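PDB 3RFQ: pterin-4-alpha-carbinolamine dehydratase MoaB2 from Mycobacterium marinum, which probably takes part in molybdenum cofactor biosynthesis through a probable molybdopterin-binding domain of the MogA/MoaB family. Local coordinates for residues C[34-39]-C[91-96]; C[110-115]-C[142-147]. One frame throughout, in Å; residues are numbered along the deposited sequence.

How the contacts relate
Contact 1 and contact 2 both reach the same mixed sheet of the domain, and their centres lie about 12 Å apart. Contact 1 pairs two inner parallel strands, its centre about 4 Å from the centre of the chain, and backbone hydrogen bonds carry it. Contact 2 has its centre about 10 Å from that of the chain, where helix 107-114 lies on the short antiparallel strand 145-148; it rests on leucine packing, and one end borders solvent. Strand 92-96 of contact 1 and helix 107-114 of contact 2 are successive elements of the chain. Asn155 of strand 151-156 reaches both, bonding Ser95 in the first and Thr111 and Leu144 in the second.

Contact 1 of 2, residues C[34-39]-C[91-96]; sequences LVVVVD and DLVVSV
Leu34 and Val36 exchange backbone hydrogen bonds with Leu92, Val94 and Val96, zipping strands 34-38 and 92-96 together in parallel. Five bonds alternate across the seam. The first, from Leu34 N to Leu92 O, spans 2.9 Å, and Val94 N returns a bond to Leu34 O. Val36 N then meets Val94 O with an N-H...O angle of 166°, and Val36 O receives Val96 N at 2.8 Å. Val38 N closes the series on Val96 O. CA-H groups add to the grip on three of the carbonyls: Val35 CA lies 3.3 Å from Val94 O, while Val93 and Ser95 approach Leu34 O and Val36 O in the same way.

The segment axes diverge by only 18°, and the register alternates the side chains. Leu34, Val36, Val93 and Ser95 share one face, where Val36 CG2 touches Val93 CG1 at 3.8 Å as the two side chains cross. The CB atoms of Val36 and Ser95 meet beside them at 4.0 Å. In Ser95 the hydroxyl stands between the backbone N and the carbonyl carbon (chi1 67°), and OG hydrogen-bonds Asn155 ND2 on the neighbouring strand 151-156. Helix 75-87 packs on this face through Leu82 and Ala85. Val35, Val37, Val94 and Val96 form the other face, with Val54 and Leu58 of helix 51-60 against it. Strand 63-71 flanks 34-38 and strand 151-156 flanks 92-96, so both strands are interior to the sheet.

Helices on both faces of a largely parallel sheet give the alpha/beta architecture of the MogA/MoaB family. The chemistry implies a buried, mainly apolar centre whose polar backbone is paired strand to strand, with the Ser95 hydroxyl satisfied by Asn155.

Contact 2 of 2, residues C[110-115]-C[142-147]; sequences STREIL and RGLAGV
Leu144 and Leu115 meet where the end of helix 107-114 lies against strand 145-148, a helix-on-sheet packing at the antiparallel side of this alpha/beta fold. The tight part is apolar. Leu144 directs its CB toward the helix, and its CG, anti to the carbonyl carbon (chi1 -54°), carries CD1 to 3.6 Å from Arg112 N and 3.8 Å from Arg112 CB. Behind this methyl, Leu144 CB touches both Thr111 CG2 and Leu115 CD1, each at 4.2 Å. Leu115 lays its fork over Gly146, with CD1 4.1 Å from Gly146 CA.

The looser side is the outer end of the exposed Arg112 side chain, which bends at chi3 (-66°) and whose guanidinium meets Leu144 CD1 obliquely. Arg112 NH2 is 4.8 Å from Arg142 NH1, a like-charge proximity that Glu109 probably eases: it forms a salt bridge with Arg142 and a long, weak ion pair with Arg112. On the buried side, Thr111 OG1 is held by Thr107 O and Asn155 ND2. The side chain of Leu115 comes nearest to the strand with CD2, 3.6 Å from Gly146 C.

Contact 1 of 2, residues C[34-39]-C[91-96]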
loop_
_atom_site.group_PDB
_atom_site.type_symbol
_atom_site.label_atom_id
_atom_site.label_comp_id
_atom_site.label_asym_id
_atom_site.label_seq_id
_atom_site.Cartn_x
_atom_site.Cartn_y
_atom_site.Cartn_z
ATOM N N LEU C 34 -21.460 -7.076 19.353
ATOM C CA LEU C 34 -21.204 -8.299 20.116
ATOM C C LEU C 34 -19.836 -8.830 19.714
ATOM O O LEU C 34 -19.471 -8.775 18.538
ATOM C CB LEU C 34 -22.261 -9.369 19.800
ATOM C CG LEU C 34 -22.121 -10.702 20.560
ATOM C CD1 LEU C 34 -22.694 -10.571 21.969
ATOM C CD2 LEU C 34 -22.818 -11.868 19.826
ATOM N N VAL C 35 -19.094 -9.330 20.694
ATOM C CA VAL C 35 -17.811 -9.991 20.455
ATOM C C VAL C 35 -17.988 -11.506 20.577
ATOM O O VAL C 35 -18.602 -11.983 21.515
ATOM C CB VAL C 35 -16.763 -9.570 21.502
ATOM C CG1 VAL C 35 -15.398 -10.199 21.188
ATOM C CG2 VAL C 35 -16.675 -8.013 21.602
ATOM N N VAL C 36 -17.479 -12.250 19.603
ATOM C CA VAL C 36 -17.492 -13.713 19.650
ATOM C C VAL C 36 -16.049 -14.190 19.697
ATOM O O VAL C 36 -15.326 -14.017 18.728
ATOM C CB VAL C 36 -18.219 -14.330 18.427
ATOM C CG1 VAL C 36 -18.145 -15.878 18.461
ATOM C CG2 VAL C 36 -19.643 -13.868 18.399
ATOM N N VAL C 37 -15.639 -14.769 20.824
ATOM C CA VAL C 37 -14.309 -15.347 20.962
ATOM C C VAL C 37 -14.327 -16.833 20.611
ATOM O O VAL C 37 -14.963 -17.633 21.291
ATOM C CB VAL C 37 -13.712 -15.106 22.377
ATOM C CG1 VAL C 37 -12.361 -15.828 22.544
ATOM C CG2 VAL C 37 -13.566 -13.594 22.629
ATOM N N VAL C 38 -13.642 -17.183 19.522
ATOM C CA VAL C 38 -13.525 -18.552 19.077
ATOM C C VAL C 38 -12.231 -19.076 19.613
ATOM O O VAL C 38 -11.161 -18.778 19.086
ATOM C CB VAL C 38 -13.495 -18.669 17.548
ATOM C CG1 VAL C 38 -13.516 -20.148 17.134
ATOM C CG2 VAL C 38 -14.653 -17.929 16.933
ATOM N N ASP C 39 -12.326 -19.867 20.670
ATOM C CA ASP C 39 -11.158 -20.446 21.287
ATOM C C ASP C 39 -11.583 -21.577 22.222
ATOM O O ASP C 39 -12.467 -21.400 23.071
ATOM C CB ASP C 39 -10.369 -19.373 22.049
ATOM C CG ASP C 39 -9.072 -19.919 22.644
ATOM O OD1 ASP C 39 -8.108 -20.190 21.883
ATOM O OD2 ASP C 39 -9.025 -20.087 23.879
ATOM N N ASP C 91 -25.798 -4.666 15.517
ATOM C CA ASP C 91 -25.325 -4.014 14.281
ATOM C C ASP C 91 -23.989 -4.560 13.764
ATOM O O ASP C 91 -23.789 -4.651 12.548
ATOM C CB ASP C 91 -25.236 -2.486 14.425
ATOM C CG ASP C 91 -26.554 -1.869 14.825
ATOM O OD1 ASP C 91 -27.518 -1.842 14.001
ATOM O OD2 ASP C 91 -26.614 -1.417 15.980
ATOM N N LEU C 92 -23.095 -4.903 14.700
ATOM C CA LEU C 92 -21.728 -5.343 14.401
ATOM C C LEU C 92 -21.332 -6.539 15.247
ATOM O O LEU C 92 -21.336 -6.463 16.480
ATOM C CB LEU C 92 -20.724 -4.210 14.640
ATOM C CG LEU C 92 -19.227 -4.577 14.481
ATOM C CD1 LEU C 92 -18.924 -5.224 13.111
ATOM C CD2 LEU C 92 -18.307 -3.392 14.711
ATOM N N VAL C 93 -21.008 -7.644 14.592
ATOM C CA VAL C 93 -20.364 -8.762 15.269
ATOM C C VAL C 93 -18.880 -8.836 14.859
ATOM O O VAL C 93 -18.571 -8.922 13.679
ATOM C CB VAL C 93 -21.068 -10.113 14.981
ATOM C CG1 VAL C 93 -20.348 -11.294 15.737
ATOM C CG2 VAL C 93 -22.533 -10.050 15.385
ATOM N N VAL C 94 -17.984 -8.813 15.844
ATOM C CA VAL C 94 -16.572 -9.053 15.596
ATOM C C VAL C 94 -16.274 -10.393 16.265
ATOM O O VAL C 94 -16.487 -10.527 17.467
ATOM C CB VAL C 94 -15.705 -7.911 16.210
ATOM C CG1 VAL C 94 -14.233 -8.177 16.033
ATOM C CG2 VAL C 94 -16.063 -6.554 15.595
ATOM N N SER C 95 -15.844 -11.401 15.494
ATOM C CA SER C 95 -15.343 -12.663 16.069
ATOM C C SER C 95 -13.809 -12.613 16.119
ATOM O O SER C 95 -13.192 -11.906 15.338
ATOM C CB SER C 95 -15.812 -13.877 15.246
ATOM O OG SER C 95 -15.226 -13.900 13.943
ATOM N N VAL C 96 -13.205 -13.359 17.040
ATOM C CA VAL C 96 -11.768 -13.387 17.192
ATOM C C VAL C 96 -11.314 -14.843 17.230
ATOM O O VAL C 96 -11.772 -15.645 18.090
ATOM C CB VAL C 96 -11.329 -12.607 18.474
ATOM C CG1 VAL C 96 -9.929 -12.996 18.928
ATOM C CG2 VAL C 96 -11.317 -11.153 18.183
#

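Contact 2 of 2, residues C[110-115]-C[142-147]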
loop_
_atom_site.group_PDB
_atom_site.type_symbol
_atom_site.label_atom_id
_atom_site.label_comp_id
_atom_site.label_asym_id
_atom_site.label_seq_id
_atom_site.Cartn_x
_atom_site.Cartn_y
_atom_site.Cartn_z
ATOM N N SER C 110 -17.960 -21.416 8.965
ATOM C CA SER C 110 -19.162 -21.107 9.769
ATOM C C SER C 110 -19.785 -19.775 9.351
ATOM O O SER C 110 -21.015 -19.653 9.244
ATOM C CB SER C 110 -18.835 -21.034 11.264
ATOM O OG SER C 110 -18.247 -22.233 11.743
ATOM N N THR C 111 -18.934 -18.775 9.130
ATOM C CA THR C 111 -19.408 -17.435 8.786
ATOM C C THR C 111 -20.044 -17.388 7.387
ATOM O O THR C 111 -21.113 -16.808 7.201
ATOM C CB THR C 111 -18.279 -16.416 8.947
ATOM O OG1 THR C 111 -17.841 -16.468 10.309
ATOM C CG2 THR C 111 -18.745 -14.986 8.596
ATOM N N ARG C 112 -19.411 -18.024 6.414
ATOM C CA ARG C 112 -19.899 -17.977 5.029
ATOM C C ARG C 112 -21.368 -18.382 4.910
ATOM O O ARG C 112 -22.106 -17.798 4.123
ATOM C CB ARG C 112 -19.058 -18.900 4.132
ATOM C CG ARG C 112 -19.241 -18.658 2.627
ATOM C CD ARG C 112 -18.207 -19.464 1.816
ATOM N NE ARG C 112 -16.815 -19.031 2.038
ATOM C CZ ARG C 112 -15.844 -19.770 2.585
ATOM N NH1 ARG C 112 -16.071 -21.017 2.992
ATOM N NH2 ARG C 112 -14.629 -19.260 2.721
ATOM N N GLU C 113 -21.764 -19.382 5.693
ATOM C CA GLU C 113 -23.114 -19.940 5.658
ATOM C C GLU C 113 -24.200 -18.956 6.048
ATOM O O GLU C 113 -25.304 -18.991 5.501
ATOM C CB GLU C 113 -23.205 -21.151 6.580
ATOM C CG GLU C 113 -22.767 -22.422 5.929
ATOM C CD GLU C 113 -23.515 -22.676 4.628
ATOM O OE1 GLU C 113 -24.750 -22.934 4.701
ATOM O OE2 GLU C 113 -22.857 -22.599 3.550
ATOM N N ILE C 114 -23.886 -18.089 6.999
ATOM C CA ILE C 114 -24.865 -17.132 7.466
ATOM C C ILE C 114 -24.805 -15.772 6.755
ATOM O O ILE C 114 -25.724 -14.985 6.932
ATOM C CB ILE C 114 -24.845 -16.985 9.000
ATOM C CG1 ILE C 114 -23.496 -16.481 9.504
ATOM C CG2 ILE C 114 -25.120 -18.318 9.630
ATOM C CD1 ILE C 114 -23.425 -15.015 9.689
ATOM N N LEU C 115 -23.768 -15.492 5.956
ATOM C CA LEU C 115 -23.702 -14.201 5.239
ATOM C C LEU C 115 -24.688 -14.090 4.067
ATOM O O LEU C 115 -24.844 -15.034 3.302
ATOM C CB LEU C 115 -22.289 -13.905 4.768
ATOM C CG LEU C 115 -21.221 -13.612 5.832
ATOM C CD1 LEU C 115 -19.885 -13.353 5.132
ATOM C CD2 LEU C 115 -21.615 -12.443 6.744
ATOM N N ARG C 142 -7.956 -15.982 6.810
ATOM C CA ARG C 142 -9.063 -16.342 5.904
ATOM C C ARG C 142 -10.412 -15.791 6.413
ATOM O O ARG C 142 -11.499 -16.154 5.907
ATOM C CB ARG C 142 -9.154 -17.861 5.733
ATOM C CG ARG C 142 -7.861 -18.623 5.367
ATOM C CD ARG C 142 -8.180 -20.066 4.958
ATOM N NE ARG C 142 -8.759 -20.778 6.073
ATOM C CZ ARG C 142 -10.022 -21.212 6.165
ATOM N NH1 ARG C 142 -10.879 -21.079 5.174
ATOM N NH2 ARG C 142 -10.410 -21.826 7.275
ATOM N N GLY C 143 -10.363 -14.942 7.434
ATOM C CA GLY C 143 -11.599 -14.369 7.982
ATOM C C GLY C 143 -12.388 -13.615 6.922
ATOM O O GLY C 143 -11.814 -12.957 6.047
ATOM N N LEU C 144 -13.704 -13.749 6.996
ATOM C CA LEU C 144 -14.634 -13.045 6.126
ATOM C C LEU C 144 -15.203 -11.774 6.733
ATOM O O LEU C 144 -15.137 -11.544 7.954
ATOM C CB LEU C 144 -15.811 -13.958 5.832
ATOM C CG LEU C 144 -15.421 -15.324 5.267
ATOM C CD1 LEU C 144 -16.697 -16.108 4.999
ATOM C CD2 LEU C 144 -14.514 -15.216 3.997
ATOM N N ALA C 145 -15.826 -10.970 5.885
ATOM C CA ALA C 145 -16.583 -9.819 6.362
ATOM C C ALA C 145 -17.789 -9.699 5.444
ATOM O O ALA C 145 -17.679 -9.896 4.238
ATOM C CB ALA C 145 -15.754 -8.566 6.274
ATOM N N GLY C 146 -18.930 -9.371 6.014
ATOM C CA GLY C 146 -20.134 -9.223 5.222
ATOM C C GLY C 146 -21.397 -8.953 6.022
ATOM O O GLY C 146 -21.362 -8.763 7.246
ATOM N N VAL C 147 -22.521 -8.960 5.317
ATOM C CA VAL C 147 -23.800 -8.641 5.916
ATOM C C VAL C 147 -24.693 -9.868 5.973
ATOM O O VAL C 147 -24.822 -10.623 4.997
ATOM C CB VAL C 147 -24.492 -7.477 5.181
ATOM C CG1 VAL C 147 -25.828 -7.182 5.808
ATOM C CG2 VAL C 147 -23.630 -6.215 5.278
#